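Local coordinates for conserved hypothetical protein (Agrobacterium tumefaciens, PDB 2FEX) that is of unknown function but belongs to the DJ-1/PfpI family of the class I glutamine amidotransferase-like clan, whose members share an alpha/beta sandwich fold, at residues V33-D38 / D57-V62; I4-A9 / A18-A23; R95-I100 / S105-T110. All coordinates share one frame; numbering follows the deposited sequence.

Interaction 1. Residues V33-D38 / D57-V62; sequences VHATPD and DALDPV
Strand residues Val33 and Ala35 face Leu59, which sits where the chain leaves a short 3-10 turn on its way to strand 66-69. Two pairs of CA atoms fix the backbone geometry: Ala35 CA lies 8.0 Å from Leu59 CA, and Pro37 CA lies 7.5 Å from Asp57 CA. This pairing, rising in one segment and descending in the other, shows that the two run roughly antiparallel. In this DJ-1/PfpI alpha/beta fold, the connection covers one face of the mixed sheet, beside its parallel strands and near the 54-55 edge.

At the Pro37 end, Asp57 OD1 comes within 4.1 Å of Pro37 O without bonding to it; in the conformer given, its polar partner is Ser55 OG. Further along, Asp60 OD1 accepts from Val62 N in an Asx turn, again for the one conformer of Val62 considered.

Leu59 reaches the strand through its forked end. Its CG stands anti to the carbonyl carbon (chi1 -64°), which carries both methyls toward the sheet although CB itself points along the contact. Leu86 and Phe90 of helix 84-92 also pack on Leu59, which is thus buried between helix and sheet. Leu59 and Val33 lie alongside each other, pointing opposite ways. Leu59 CD2 touches both Val33 CG1 and Ala35 CB, each at 4.0 Å, and Leu59 CD1 meets Ala35 CB at 3.9 Å.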
ATOM      1  N   VAL A  33       2.691  13.874  -7.541  1.00 14.46           N
ATOM      2  CA  VAL A  33       2.406  15.009  -6.665  1.00 15.44           C
ATOM      3  C   VAL A  33       1.360  14.543  -5.645  1.00 15.41           C
ATOM      4  O   VAL A  33       0.251  14.224  -6.019  1.00 15.56           O
ATOM      5  CB  VAL A  33       1.810  16.179  -7.481  1.00 15.16           C
ATOM      6  CG1 VAL A  33       1.441  17.383  -6.571  1.00 17.38           C
ATOM      7  CG2 VAL A  33       2.824  16.582  -8.604  1.00 18.94           C
ATOM      8  N   HIS A  34       1.706  14.566  -4.359  1.00 12.79           N
ATOM      9  CA  HIS A  34       0.736  14.218  -3.339  1.00 11.78           C
ATOM     10  C   HIS A  34       0.140  15.523  -2.799  1.00 12.79           C
ATOM     11  O   HIS A  34       0.877  16.482  -2.519  1.00 12.90           O
ATOM     12  CB  HIS A  34       1.389  13.433  -2.172  1.00 13.89           C
ATOM     13  CG  HIS A  34       1.603  11.992  -2.520  1.00 12.23           C
ATOM     14  ND1 HIS A  34       2.840  11.524  -2.908  1.00 15.35           N
ATOM     15  CD2 HIS A  34       0.757  10.936  -2.543  1.00 14.24           C
ATOM     16  CE1 HIS A  34       2.738  10.232  -3.184  1.00 16.71           C
ATOM     17  NE2 HIS A  34       1.489   9.843  -2.971  1.00 15.45           N
ATOM     18  N   ALA A  35      -1.163  15.515  -2.637  1.00 11.92           N
ATOM     19  CA  ALA A  35      -1.901  16.691  -2.127  1.00 11.14           C
ATOM     20  C   ALA A  35      -2.862  16.319  -1.007  1.00 12.33           C
ATOM     21  O   ALA A  35      -3.339  15.188  -0.945  1.00 12.32           O
ATOM     22  CB  ALA A  35      -2.679  17.361  -3.321  1.00 13.16           C
ATOM     23  N   THR A  36      -3.138  17.262  -0.096  1.00 12.11           N
ATOM     24  CA  THR A  36      -4.190  17.088   0.914  1.00 11.99           C
ATOM     25  C   THR A  36      -5.101  18.330   0.760  1.00 12.74           C
ATOM     26  O   THR A  36      -4.711  19.356   0.165  1.00 13.85           O
ATOM     27  CB  THR A  36      -3.602  17.033   2.350  1.00 11.11           C
ATOM     28  OG1 THR A  36      -2.883  18.301   2.594  1.00 11.99           O
ATOM     29  CG2 THR A  36      -2.641  15.820   2.525  1.00 11.26           C
ATOM     30  N   PRO A  37      -6.315  18.270   1.329  1.00 12.53           N
ATOM     31  CA  PRO A  37      -7.272  19.383   1.143  1.00 13.84           C
ATOM     32  C   PRO A  37      -6.683  20.720   1.549  1.00 15.18           C
ATOM     33  O   PRO A  37      -6.876  21.701   0.832  1.00 16.34           O
ATOM     34  CB  PRO A  37      -8.457  18.961   2.041  1.00 14.28           C
ATOM     35  CG  PRO A  37      -8.455  17.440   1.892  1.00 13.52           C
ATOM     36  CD  PRO A  37      -6.934  17.089   2.001  1.00 13.73           C
ATOM     37  N   ASP A  38      -5.961  20.779   2.664  1.00 14.03           N
ATOM     38  CA  ASP A  38      -5.412  22.082   3.141  1.00 15.11           C
ATOM     39  C   ASP A  38      -3.894  22.226   2.918  1.00 14.22           C
ATOM     40  O   ASP A  38      -3.308  23.277   3.270  1.00 16.17           O
ATOM     41  CB  ASP A  38      -5.771  22.338   4.612  1.00 15.82           C
ATOM     42  CG  ASP A  38      -5.115  21.366   5.600  1.00 16.52           C
ATOM     43  OD1 ASP A  38      -4.337  20.474   5.162  1.00 16.72           O
ATOM     44  OD2 ASP A  38      -5.457  21.480   6.818  1.00 17.62           O
ATOM     45  N   ASP A  57      -6.258  22.887  -3.860  1.00 14.27           N
ATOM     46  CA  ASP A  57      -6.609  24.066  -4.623  0.50 15.28           C
ATOM     47  C   ASP A  57      -5.424  24.520  -5.501  1.00 16.15           C
ATOM     48  O   ASP A  57      -5.622  25.337  -6.396  1.00 18.34           O
ATOM     49  CB  ASP A  57      -7.030  25.182  -3.676  0.50 16.19           C
ATOM     50  CG  ASP A  57      -5.942  25.495  -2.663  0.50 16.90           C
ATOM     51  OD1 ASP A  57      -5.787  24.726  -1.682  0.50 19.60           O
ATOM     52  OD2 ASP A  57      -5.204  26.462  -2.877  0.50 24.21           O
ATOM     53  N   ALA A  58      -4.235  23.977  -5.265  1.00 15.07           N
ATOM     54  CA  ALA A  58      -3.094  24.312  -6.106  1.00 16.53           C
ATOM     55  C   ALA A  58      -2.885  23.326  -7.262  1.00 17.68           C
ATOM     56  O   ALA A  58      -1.956  23.523  -8.088  1.00 21.04           O
ATOM     57  CB  ALA A  58      -1.797  24.376  -5.263  1.00 18.56           C
ATOM     58  N   LEU A  59      -3.689  22.274  -7.328  1.00 15.72           N
ATOM     59  CA  LEU A  59      -3.503  21.301  -8.407  1.00 14.42           C
ATOM     60  C   LEU A  59      -4.041  21.904  -9.718  1.00 15.81           C
ATOM     61  O   LEU A  59      -5.241  22.267  -9.797  1.00 17.12           O
ATOM     62  CB  LEU A  59      -4.263  20.007  -8.073  1.00 14.88           C
ATOM     63  CG  LEU A  59      -3.759  19.263  -6.837  1.00 10.77           C
ATOM     64  CD1 LEU A  59      -4.666  18.057  -6.596  1.00 12.27           C
ATOM     65  CD2 LEU A  59      -2.269  18.746  -7.095  1.00 14.76           C
ATOM     66  N   ASP A  60      -3.181  22.001 -10.737  1.00 16.52           N
ATOM     67  CA  ASP A  60      -3.573  22.645 -11.981  1.00 17.55           C
ATOM     68  C   ASP A  60      -3.460  21.596 -13.112  1.00 18.22           C
ATOM     69  O   ASP A  60      -2.367  21.066 -13.369  1.00 18.01           O
ATOM     70  CB  ASP A  60      -2.663  23.843 -12.209  1.00 18.60           C
ATOM     71  CG  ASP A  60      -3.089  24.677 -13.369  1.00 22.47           C
ATOM     72  OD1 ASP A  60      -3.758  24.111 -14.270  1.00 21.05           O
ATOM     73  OD2 ASP A  60      -2.707  25.888 -13.388  1.00 22.23           O
ATOM     74  N   PRO A  61      -4.586  21.287 -13.750  1.00 19.08           N
ATOM     75  CA  PRO A  61      -4.568  20.243 -14.801  1.00 19.41           C
ATOM     76  C   PRO A  61      -3.758  20.646 -16.041  1.00 21.47           C
ATOM     77  O   PRO A  61      -3.453  19.797 -16.881  1.00 21.10           O
ATOM     78  CB  PRO A  61      -6.059  20.011 -15.102  1.00 20.74           C
ATOM     79  CG  PRO A  61      -6.662  21.416 -14.871  1.00 19.66           C
ATOM     80  CD  PRO A  61      -5.932  21.858 -13.593  1.00 18.93           C
ATOM     81  N   VAL A  62      -3.373  21.924 -16.189  1.00 22.07           N
ATOM     82  CA  VAL A  62      -2.502  22.302 -17.299  0.50 23.80           C
ATOM     83  C   VAL A  62      -1.218  21.460 -17.248  1.00 24.87           C
ATOM     84  O   VAL A  62      -0.693  21.068 -18.288  1.00 24.84           O
ATOM     85  CB  VAL A  62      -2.228  23.847 -17.283  0.50 24.61           C
ATOM     86  CG1 VAL A  62      -1.136  24.248 -18.276  0.50 23.90           C
ATOM     87  CG2 VAL A  62      -3.512  24.574 -17.558  0.50 24.71           C
TER

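Interaction 2. Residues I4-A9 / A18-A23; sequences IAIALA and ALLAAA
Ile6 extends from strand 3-7 to Ala21 on helix 18-27, the first strand and the helix of a beta-alpha-beta unit that strand 31-36 completes. The axes of strand 4-7 and helix 18-23 run roughly antiparallel, at 147°, and approach to 10.7 Å, so side chains must span the layer between them.

The path of Ile6 can be traced outward. CB points at the helix and divides there. CG2, anti to the backbone N, branches off to one side and meets no atom of the helix segment, whereas CG1 lies anti to the carbonyl carbon (chi1 -65°) and continues toward Ala21. An extended second torsion (-176°) then puts CD1 at the far end of the chain. This methyl does the touching: Ile6 CD1 comes within 3.7 Å of Ala21 CB and, more loosely, 4.5 Å of Leu20 CD2. Ile32 and His34 of the adjacent strand pack against Ile6 as well.

Two residues earlier, Ile4 faces the same way and is equally extended. Ile4 CD1 approaches Leu20 CD2 at 4.3 Å, so that in the conformer given this one leucine methyl serves both isoleucines. Leu20 also meets Ala162, Ile165 and Leu166 of helix 158-168, which places it where helix 18-27 meets that helix, over the sheet.

Every touching group across this interface is a buried methyl. Dispersion and the exclusion of water probably supply most of the attraction between these segments; Ala21 offers a single methyl to Ile6 CD1, and Leu20 a longer reach to Ile4 and Ile6.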
ATOM      1  N   ILE A   4       1.224  12.713 -12.086  1.00 15.91           N
ATOM      2  CA  ILE A   4      -0.043  12.229 -11.576  1.00 13.62           C
ATOM      3  C   ILE A   4      -0.195  12.872 -10.215  1.00 14.38           C
ATOM      4  O   ILE A   4       0.729  12.777  -9.392  1.00 14.20           O
ATOM      5  CB  ILE A   4      -0.027  10.689 -11.393  1.00 13.56           C
ATOM      6  CG1 ILE A   4       0.141   9.978 -12.791  1.00 14.36           C
ATOM      7  CG2 ILE A   4      -1.291  10.179 -10.618  1.00 14.09           C
ATOM      8  CD1 ILE A   4       0.211   8.393 -12.664  1.00 15.61           C
ATOM      9  N   ALA A   5      -1.357  13.457  -9.943  1.00 14.15           N
ATOM     10  CA  ALA A   5      -1.670  13.978  -8.617  1.00 13.37           C
ATOM     11  C   ALA A   5      -2.444  12.903  -7.857  1.00 12.66           C
ATOM     12  O   ALA A   5      -3.428  12.313  -8.376  1.00 13.93           O
ATOM     13  CB  ALA A   5      -2.562  15.228  -8.742  1.00 13.59           C
ATOM     14  N   ILE A   6      -2.032  12.688  -6.618  1.00 11.95           N
ATOM     15  CA  ILE A   6      -2.718  11.720  -5.760  1.00 10.93           C
ATOM     16  C   ILE A   6      -3.304  12.524  -4.600  1.00 11.27           C
ATOM     17  O   ILE A   6      -2.572  13.175  -3.823  1.00 11.61           O
ATOM     18  CB  ILE A   6      -1.757  10.608  -5.247  1.00 11.45           C
ATOM     19  CG1 ILE A   6      -1.300   9.816  -6.519  1.00 11.05           C
ATOM     20  CG2 ILE A   6      -2.535   9.745  -4.211  1.00 12.88           C
ATOM     21  CD1 ILE A   6      -0.427   8.631  -6.165  1.00 13.59           C
ATOM     22  N   ALA A   7      -4.637  12.525  -4.525  1.00 11.91           N
ATOM     23  CA  ALA A   7      -5.335  13.384  -3.565  1.00 11.32           C
ATOM     24  C   ALA A   7      -5.567  12.594  -2.273  1.00 12.16           C
ATOM     25  O   ALA A   7      -6.565  11.857  -2.146  1.00 11.98           O
ATOM     26  CB  ALA A   7      -6.720  13.862  -4.164  1.00 13.15           C
ATOM     27  N   LEU A   8      -4.639  12.762  -1.334  1.00 10.47           N
ATOM     28  CA  LEU A   8      -4.744  12.140  -0.002  1.00 10.07           C
ATOM     29  C   LEU A   8      -5.723  12.890   0.878  1.00 11.23           C
ATOM     30  O   LEU A   8      -6.194  14.012   0.555  1.00 13.24           O
ATOM     31  CB  LEU A   8      -3.343  12.190   0.687  1.00 10.73           C
ATOM     32  CG  LEU A   8      -2.202  11.475  -0.086  1.00 10.07           C
ATOM     33  CD1 LEU A   8      -0.840  11.664   0.668  1.00 11.16           C
ATOM     34  CD2 LEU A   8      -2.517   9.929  -0.391  1.00 11.75           C
ATOM     35  N   ALA A   9      -6.010  12.274   2.017  1.00 10.93           N
ATOM     36  CA  ALA A   9      -6.873  12.898   3.028  1.00 12.29           C
ATOM     37  C   ALA A   9      -6.602  12.174   4.296  1.00 12.08           C
ATOM     38  O   ALA A   9      -5.988  11.064   4.310  1.00 12.14           O
ATOM     39  CB  ALA A   9      -8.335  12.741   2.607  1.00 13.12           C
ATOM     40  N   ALA A  18      -0.910   2.814  -3.303  1.00 13.82           N
ATOM     41  CA  ALA A  18       0.479   2.460  -3.057  1.00 13.33           C
ATOM     42  C   ALA A  18       1.218   1.830  -4.228  1.00 13.32           C
ATOM     43  O   ALA A  18       2.333   2.244  -4.617  1.00 13.84           O
ATOM     44  CB  ALA A  18       0.523   1.456  -1.822  1.00 12.49           C
ATOM     45  N   LEU A  19       0.614   0.791  -4.786  1.00 13.25           N
ATOM     46  CA  LEU A  19       1.234   0.144  -5.942  1.00 14.77           C
ATOM     47  C   LEU A  19       1.383   1.105  -7.148  1.00 14.15           C
ATOM     48  O   LEU A  19       2.432   1.129  -7.788  1.00 15.82           O
ATOM     49  CB  LEU A  19       0.432  -1.114  -6.274  1.00 15.89           C
ATOM     50  CG  LEU A  19       1.023  -1.877  -7.430  1.00 19.07           C
ATOM     51  CD1 LEU A  19       2.508  -2.361  -7.089  1.00 19.04           C
ATOM     52  CD2 LEU A  19       0.131  -3.140  -7.630  1.00 20.03           C
ATOM     53  N   LEU A  20       0.326   1.877  -7.428  1.00 13.84           N
ATOM     54  CA  LEU A  20       0.391   2.822  -8.531  0.50 14.28           C
ATOM     55  C   LEU A  20       1.525   3.819  -8.313  1.00 14.37           C
ATOM     56  O   LEU A  20       2.329   4.028  -9.239  1.00 14.66           O
ATOM     57  CB  LEU A  20      -0.921   3.580  -8.710  0.50 14.31           C
ATOM     58  CG  LEU A  20      -0.658   4.693  -9.739  0.50 13.99           C
ATOM     59  CD1 LEU A  20      -0.702   4.138 -11.141  0.50 10.41           C
ATOM     60  CD2 LEU A  20      -1.533   5.931  -9.551  0.50 15.76           C
ATOM     61  N   ALA A  21       1.558   4.457  -7.141  1.00 13.31           N
ATOM     62  CA  ALA A  21       2.578   5.487  -6.936  1.00 12.59           C
ATOM     63  C   ALA A  21       3.974   4.897  -6.988  1.00 13.75           C
ATOM     64  O   ALA A  21       4.875   5.443  -7.635  1.00 12.50           O
ATOM     65  CB  ALA A  21       2.344   6.219  -5.599  1.00 13.01           C
ATOM     66  N   ALA A  22       4.171   3.758  -6.300  1.00 13.00           N
ATOM     67  CA  ALA A  22       5.526   3.192  -6.221  1.00 13.99           C
ATOM     68  C   ALA A  22       6.029   2.760  -7.608  1.00 14.52           C
ATOM     69  O   ALA A  22       7.193   3.006  -7.953  1.00 15.25           O
ATOM     70  CB  ALA A  22       5.512   1.997  -5.272  1.00 14.36           C
ATOM     71  N   ALA A  23       5.177   2.075  -8.390  1.00 14.50           N
ATOM     72  CA  ALA A  23       5.605   1.567  -9.708  1.00 17.51           C
ATOM     73  C   ALA A  23       5.805   2.733 -10.677  1.00 16.36           C
ATOM     74  O   ALA A  23       6.830   2.802 -11.354  1.00 17.46           O
ATOM     75  CB  ALA A  23       4.563   0.607 -10.258  1.00 17.61           C
TER

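Interaction 3. Residues R95-I100 / S105-T110; sequences RLVAGI and SALGGT
Leu107 turns its forked end across the strand at Val97 and Gly99, and the contact is built on this crossing. The Leu107 and Val97 side chains run at a slant to each other. Both CB atoms point into the interface, but the branches meet unequally: Val97 CG1 touches Leu107 CD2 at 3.8 Å and comes within 4.0 Å of Leu107 CD1. Val97 CG1 owes that position to a first torsion of 172°, which sets it opposite the backbone N.

The other leucine methyl meets main chain as well. Leu107 CD1 lies 3.6 Å from Gly99 N and 3.8 Å from Gly99 CA, so it rests on the strand backbone at a residue with no CB to hold it off. Consistent with this, the axes of strand 96-100 and helix 105-109 approach to 8.1 Å, with their directions 131° apart. Val87 of helix 84-92 also touches Leu107, while Phe90 of that helix packs on Val97.

The intervening turn fits a nucleophile elbow pattern, consistent with the strand-to-helix corner that carries the reactive cysteine in many relatives; here that role is unconfirmed. Past the contact, Leu107 O accepts from both Thr110 N and Thr110 OG1; the hydroxyl, 2.7 Å from Leu107 O, approaches one of its lone pairs within the plane of the carbonyl.

Chemically, the two ends of Leu107 do different work. One methyl meets a valine methyl and the other lies in van der Waals contact on the glycine main chain, whereas the carbonyl oxygen is held by two donors from one threonine.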
ATOM      1  N   ARG A  95      -8.526  15.493 -18.517  1.00 18.38           N
ATOM      2  CA  ARG A  95      -7.576  14.668 -17.800  1.00 16.13           C
ATOM      3  C   ARG A  95      -8.276  13.474 -17.156  1.00 15.77           C
ATOM      4  O   ARG A  95      -9.397  13.593 -16.630  1.00 15.70           O
ATOM      5  CB  ARG A  95      -6.876  15.445 -16.660  1.00 16.36           C
ATOM      6  CG  ARG A  95      -6.153  16.693 -17.083  1.00 16.43           C
ATOM      7  CD  ARG A  95      -5.134  16.371 -18.175  1.00 18.70           C
ATOM      8  NE  ARG A  95      -4.223  17.483 -18.300  1.00 19.07           N
ATOM      9  CZ  ARG A  95      -3.270  17.532 -19.217  1.00 27.98           C
ATOM     10  NH1 ARG A  95      -3.143  16.533 -20.116  1.00 29.40           N
ATOM     11  NH2 ARG A  95      -2.473  18.588 -19.270  1.00 30.40           N
ATOM     12  N   LEU A  96      -7.550  12.356 -17.126  1.00 15.17           N
ATOM     13  CA  LEU A  96      -7.995  11.159 -16.401  1.00 15.04           C
ATOM     14  C   LEU A  96      -8.366  11.497 -14.957  1.00 16.02           C
ATOM     15  O   LEU A  96      -7.589  12.186 -14.288  1.00 15.05           O
ATOM     16  CB  LEU A  96      -6.815  10.159 -16.345  1.00 15.41           C
ATOM     17  CG  LEU A  96      -6.991   8.911 -15.488  1.00 17.25           C
ATOM     18  CD1 LEU A  96      -8.206   8.119 -16.052  1.00 21.44           C
ATOM     19  CD2 LEU A  96      -5.707   8.053 -15.587  1.00 18.41           C
ATOM     20  N   VAL A  97      -9.518  11.017 -14.497  1.00 14.11           N
ATOM     21  CA  VAL A  97      -9.871  11.122 -13.056  1.00 13.73           C
ATOM     22  C   VAL A  97     -10.107   9.678 -12.567  1.00 13.78           C
ATOM     23  O   VAL A  97     -10.829   8.957 -13.249  1.00 13.57           O
ATOM     24  CB  VAL A  97     -11.105  12.002 -12.816  1.00 15.71           C
ATOM     25  CG1 VAL A  97     -11.534  11.919 -11.354  1.00 16.81           C
ATOM     26  CG2 VAL A  97     -10.730  13.442 -13.156  1.00 15.79           C
ATOM     27  N   ALA A  98      -9.486   9.254 -11.462  1.00 13.04           N
ATOM     28  CA  ALA A  98      -9.571   7.823 -11.050  1.00 12.37           C
ATOM     29  C   ALA A  98      -9.944   7.868  -9.572  1.00 13.25           C
ATOM     30  O   ALA A  98      -9.342   8.661  -8.783  1.00 14.20           O
ATOM     31  CB  ALA A  98      -8.233   7.129 -11.191  1.00 13.13           C
ATOM     32  N   GLY A  99     -10.882   7.011  -9.179  1.00 12.79           N
ATOM     33  CA  GLY A  99     -11.277   6.935  -7.770  1.00 11.87           C
ATOM     34  C   GLY A  99     -11.513   5.494  -7.395  1.00 12.73           C
ATOM     35  O   GLY A  99     -12.106   4.739  -8.167  1.00 12.89           O
ATOM     36  N   ILE A 100     -11.031   5.140  -6.197  1.00 10.74           N
ATOM     37  CA  ILE A 100     -11.161   3.759  -5.697  1.00 11.51           C
ATOM     38  C   ILE A 100     -11.907   3.753  -4.351  1.00 13.31           C
ATOM     39  O   ILE A 100     -11.801   4.722  -3.494  1.00 13.51           O
ATOM     40  CB  ILE A 100      -9.760   3.103  -5.648  1.00 11.86           C
ATOM     41  CG1 ILE A 100      -9.850   1.687  -5.041  1.00 11.81           C
ATOM     42  CG2 ILE A 100      -8.784   3.999  -4.794  1.00 10.61           C
ATOM     43  CD1 ILE A 100      -8.549   0.841  -5.361  1.00 12.15           C
ATOM     44  N   SER A 105     -17.360   6.233  -4.910  1.00 12.49           N
ATOM     45  CA  SER A 105     -18.734   6.718  -4.655  1.00 13.06           C
ATOM     46  C   SER A 105     -18.732   8.256  -4.550  1.00 13.20           C
ATOM     47  O   SER A 105     -19.662   8.898  -5.024  1.00 14.56           O
ATOM     48  CB  SER A 105     -19.270   6.071  -3.376  1.00 13.44           C
ATOM     49  OG  SER A 105     -19.394   4.642  -3.589  1.00 13.57           O
ATOM     50  N   ALA A 106     -17.687   8.823  -3.951  1.00 13.59           N
ATOM     51  CA  ALA A 106     -17.584  10.276  -3.952  1.00 14.93           C
ATOM     52  C   ALA A 106     -17.556  10.848  -5.378  1.00 13.78           C
ATOM     53  O   ALA A 106     -18.229  11.882  -5.638  1.00 15.02           O
ATOM     54  CB  ALA A 106     -16.349  10.718  -3.126  1.00 14.46           C
ATOM     55  N   LEU A 107     -16.835  10.189  -6.319  1.00 14.74           N
ATOM     56  CA  LEU A 107     -16.871  10.623  -7.725  1.00 13.84           C
ATOM     57  C   LEU A 107     -18.294  10.534  -8.278  1.00 14.71           C
ATOM     58  O   LEU A 107     -18.733  11.423  -8.978  1.00 15.80           O
ATOM     59  CB  LEU A 107     -15.963   9.763  -8.592  1.00 14.56           C
ATOM     60  CG  LEU A 107     -14.472   9.998  -8.397  1.00 16.25           C
ATOM     61  CD1 LEU A 107     -13.774   9.170  -9.454  1.00 14.56           C
ATOM     62  CD2 LEU A 107     -14.102  11.530  -8.597  1.00 16.27           C
ATOM     63  N   GLY A 108     -19.016   9.462  -7.943  1.00 14.38           N
ATOM     64  CA  GLY A 108     -20.427   9.392  -8.360  1.00 15.30           C
ATOM     65  C   GLY A 108     -21.200  10.626  -7.888  1.00 15.11           C
ATOM     66  O   GLY A 108     -22.086  11.123  -8.570  1.00 16.75           O
ATOM     67  N   GLY A 109     -20.850  11.147  -6.714  1.00 15.31           N
ATOM     68  CA  GLY A 109     -21.559  12.334  -6.154  1.00 17.19           C
ATOM     69  C   GLY A 109     -21.263  13.649  -6.897  1.00 17.83           C
ATOM     70  O   GLY A 109     -22.023  14.621  -6.774  1.00 19.53           O
ATOM     71  N   THR A 110     -20.183  13.663  -7.689  1.00 16.21           N
ATOM     72  CA  THR A 110     -19.887  14.802  -8.592  1.00 18.04           C
ATOM     73  C   THR A 110     -20.640  14.757  -9.908  1.00 18.68           C
ATOM     74  O   THR A 110     -20.558  15.731 -10.699  1.00 21.07           O
ATOM     75  CB  THR A 110     -18.371  14.897  -8.950  1.00 15.97           C
ATOM     76  OG1 THR A 110     -18.032  13.826  -9.876  1.00 16.58           O
ATOM     77  CG2 THR A 110     -17.501  14.892  -7.666  1.00 17.69           C
TER

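Overall arrangement
Along the chain the contacts come in series: interaction 2 closes before interaction 1 opens, and interaction 3 follows. All reach the same mixed sheet, in which strands 31-36, 3-7, 66-69 and 96-100 lie side by side. Interactions 1 and 2 have centres 13 Å apart and meet through neighbouring strands, where Ala35 O and Leu8 N lie 2.8 Å apart, a probable hydrogen bond. Interaction 3 is 15 Å from each, centre to centre; it touches interaction 1 at Pro61 O and Arg95 NE. Interactions 1 and 3 share helix 84-92, through Phe90, whereas interaction 2 brings helix 18-27 together with helix 158-168, so the sheet carries helices on both faces, as expected for an alpha/beta sandwich.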